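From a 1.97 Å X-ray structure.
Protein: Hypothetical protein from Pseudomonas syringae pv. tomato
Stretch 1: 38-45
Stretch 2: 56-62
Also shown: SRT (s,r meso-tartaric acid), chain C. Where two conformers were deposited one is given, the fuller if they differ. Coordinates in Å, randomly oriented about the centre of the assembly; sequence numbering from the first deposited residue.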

# COMPACT_ATOMS: atom_id res chain seq x y z
N GLU A 38 10.22 -2.92 -5.37
CA GLU A 38 8.93 -3.60 -5.25
C GLU A 38 8.13 -3.15 -4.03
O GLU A 38 6.93 -2.87 -4.12
CB GLU A 38 9.14 -5.12 -5.24
CG GLU A 38 9.48 -5.72 -6.63
CD GLU A 38 10.96 -5.64 -7.01
OE1 GLU A 38 11.83 -5.23 -6.19
OE2 GLU A 38 11.26 -6.03 -8.17
N ARG A 39 8.79 -3.06 -2.88
CA ARG A 39 8.11 -2.63 -1.64
C ARG A 39 7.59 -1.21 -1.78
O ARG A 39 6.43 -0.93 -1.49
CB ARG A 39 9.06 -2.75 -0.44
CG ARG A 39 8.40 -2.32 0.89
CD ARG A 39 9.30 -2.63 2.10
NE ARG A 39 9.41 -4.07 2.30
CZ ARG A 39 8.58 -4.80 3.05
NH1 ARG A 39 7.61 -4.22 3.73
NH2 ARG A 39 8.77 -6.12 3.16
N MSE A 40 8.44 -0.30 -2.24
CA MSE A 40 8.01 1.07 -2.51
C MSE A 40 6.82 1.12 -3.46
O MSE A 40 5.86 1.86 -3.22
CB MSE A 40 9.17 1.89 -3.09
CG MSE A 40 8.66 3.19 -3.69
SE MSE A 40 10.06 4.53 -3.77
CE MSE A 40 10.24 4.67 -1.86
N THR A 41 6.88 0.35 -4.54
CA THR A 41 5.79 0.30 -5.51
C THR A 41 4.47 -0.17 -4.88
O THR A 41 3.42 0.37 -5.19
CB THR A 41 6.19 -0.56 -6.72
OG1 THR A 41 7.34 0.05 -7.33
CG2 THR A 41 5.04 -0.67 -7.72
N VAL A 42 4.54 -1.16 -4.00
CA VAL A 42 3.34 -1.58 -3.27
C VAL A 42 2.80 -0.43 -2.40
O VAL A 42 1.58 -0.21 -2.36
CB VAL A 42 3.58 -2.86 -2.43
CG1 VAL A 42 2.28 -3.29 -1.76
CG2 VAL A 42 4.06 -4.02 -3.35
N ARG A 43 3.68 0.31 -1.73
CA ARG A 43 3.24 1.51 -0.99
C ARG A 43 2.54 2.55 -1.89
O ARG A 43 1.56 3.16 -1.48
CB ARG A 43 4.42 2.17 -0.27
CG ARG A 43 4.95 1.35 0.89
CD ARG A 43 5.52 2.25 1.99
NE ARG A 43 6.70 2.99 1.55
CZ ARG A 43 7.23 4.02 2.20
NH1 ARG A 43 8.33 4.62 1.72
NH2 ARG A 43 6.67 4.47 3.33
N LEU A 44 3.07 2.75 -3.10
CA LEU A 44 2.44 3.68 -4.06
C LEU A 44 1.06 3.21 -4.53
O LEU A 44 0.13 4.01 -4.68
CB LEU A 44 3.34 3.91 -5.29
CG LEU A 44 4.77 4.39 -5.06
CD1 LEU A 44 5.47 4.62 -6.42
CD2 LEU A 44 4.82 5.63 -4.21
N LEU A 45 0.93 1.90 -4.76
CA LEU A 45 -0.38 1.34 -5.12
C LEU A 45 -1.37 1.55 -3.97
O LEU A 45 -2.51 1.91 -4.20
CB LEU A 45 -0.27 -0.16 -5.40
CG LEU A 45 0.36 -0.56 -6.74
CD1 LEU A 45 0.62 -2.08 -6.77
CD2 LEU A 45 -0.53 -0.12 -7.90
N ALA A 56 -0.96 9.76 4.64
CA ALA A 56 0.46 10.09 4.56
C ALA A 56 1.31 8.83 4.57
O ALA A 56 0.90 7.81 5.14
CB ALA A 56 0.86 11.00 5.71
N PHE A 57 2.48 8.90 3.94
CA PHE A 57 3.46 7.81 4.08
C PHE A 57 4.09 7.85 5.46
O PHE A 57 4.43 8.92 5.96
CB PHE A 57 4.54 7.87 2.98
CG PHE A 57 4.00 7.60 1.59
CD1 PHE A 57 3.80 6.30 1.15
CD2 PHE A 57 3.67 8.66 0.75
CE1 PHE A 57 3.29 6.06 -0.14
CE2 PHE A 57 3.15 8.43 -0.53
CZ PHE A 57 2.97 7.13 -0.97
N GLY A 58 4.21 6.68 6.09
CA GLY A 58 4.91 6.57 7.36
C GLY A 58 6.37 6.26 7.08
O GLY A 58 6.81 6.29 5.92
N ARG A 59 7.12 5.95 8.13
CA ARG A 59 8.51 5.53 7.98
C ARG A 59 8.66 4.03 7.69
O ARG A 59 9.78 3.53 7.61
CB ARG A 59 9.35 5.96 9.19
CG ARG A 59 9.44 7.48 9.38
CD ARG A 59 10.50 7.86 10.42
NE ARG A 59 11.85 7.97 9.85
CZ ARG A 59 12.60 9.07 9.88
NH1 ARG A 59 12.15 10.19 10.45
NH2 ARG A 59 13.81 9.06 9.33
N GLY A 60 7.52 3.34 7.53
CA GLY A 60 7.48 1.93 7.08
C GLY A 60 8.49 1.03 7.79
O GLY A 60 8.64 1.10 9.02
N LEU A 61 9.22 0.22 7.01
CA LEU A 61 10.16 -0.75 7.57
C LEU A 61 11.30 -0.16 8.42
O LEU A 61 11.91 -0.88 9.21
CB LEU A 61 10.72 -1.71 6.49
CG LEU A 61 11.51 -1.26 5.25
CD1 LEU A 61 12.58 -0.24 5.57
CD2 LEU A 61 12.14 -2.49 4.60
N SER A 62 11.57 1.13 8.27
CA SER A 62 12.67 1.77 9.02
C SER A 62 12.33 2.15 10.48
O SER A 62 13.23 2.51 11.26
CB SER A 62 13.22 2.98 8.24
OG SER A 62 12.55 4.18 8.56
O1 SRT C . 7.02 -7.34 5.00
O11 SRT C . 7.98 -7.96 6.86
C1 SRT C . 7.58 -7.08 6.08
C2 SRT C . 7.73 -5.62 6.41
O2 SRT C . 9.05 -5.19 6.78
C3 SRT C . 6.71 -5.32 7.48
O3 SRT C . 5.49 -5.16 6.75
C4 SRT C . 7.07 -4.08 8.29
O4 SRT C . 7.51 -3.04 7.74
O41 SRT C . 6.91 -4.16 9.53

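How does a stretch that begins as a strand and continues as a loop lie against a helix? Residues 38-45 are helical throughout, held by regular i to i+4 bonds such as Arg-43 N to Arg-39 O at 3.0 Å. Stretch 2 enters as a strand at Ala-56 and Phe-57, runs through a loop, and reaches a short 3-10 segment at Leu-61 and Ser-62. The backbones stay well apart: CA of Phe-57 lies 8.1 Å from CA of Arg-43, and CA of Leu-61 lies 9.6 Å from CA of Arg-39. Stretch 2 therefore climbs back toward the start of the helix as its own numbering rises, and long side chains span the gap, burying a modest 283 Å² in all. Ala-56 makes no contact; the packing begins one residue later.

What does Phe-57 bring to the helix? Its CA-to-CB bond points toward stretch 1, and its ring reaches two neighbouring residues there. The ring edge meets the backbone of Arg-43, with CE1 of Phe-57 3.6 Å from O of Arg-43, an arrangement that sets the slightly positive rim of an aromatic ring near a carbonyl oxygen. At the tip, CZ of Phe-57 lies 4.0 Å from CD2 of Leu-44, an apolar contact. The CA-to-CB bond of Leu-44 points away from stretch 2, yet the end of its side chain comes nearer and makes this meeting possible. The Arg-43 side chain runs out past the same phenylalanine, so that CD1 of Phe-57 lies over one face of the guanidinium, where the flat group has no hydrogens to donate and can accept a carbon neighbour.

What does Arg-43 find in the loop beyond Phe-57? Its guanidinium donates a hydrogen bond from NH2 of Arg-43 to O of Gly-58, 3.2 Å long with an angle of 137° at the hydrogen. This is the one hydrogen bond directly joining the stretches, and the oxygen sits near the guanidinium plane, where the N-H groups point. The other guanidinium nitrogens are hydrogen-bonded elsewhere in the structure. Further along, Arg-59 directs its CA-to-CB bond away from the helix, while Gly-60 passes close to Arg-43. The positive phi of Gly-60 suits glycine, and an ideal CB there would fall only 3.6 Å from NH2 of Arg-43.

How does the contact finish at Leu-61, and where does the meso-tartaric acid enter? The CA-to-CB bond of Leu-61 points toward the helix, and the side chain meets the aliphatic part of Arg-39, with CD2 of Leu-61 3.8 Å from CD of Arg-39. The charged end of Arg-39 turns to the ligand: NH2 of Arg-39 donates to O1 of SRT at 2.8 Å and a nearly straight 167°, while NH1 of Arg-39 adds a weak bond to the same O1 at 3.4 Å. SRT also approaches stretch 2, its O4 lying 3.5 Å from CA of Leu-61. Ser-62 stays out of reach of the helix, its OG instead donating to O of Arg-59 at 3.0 Å.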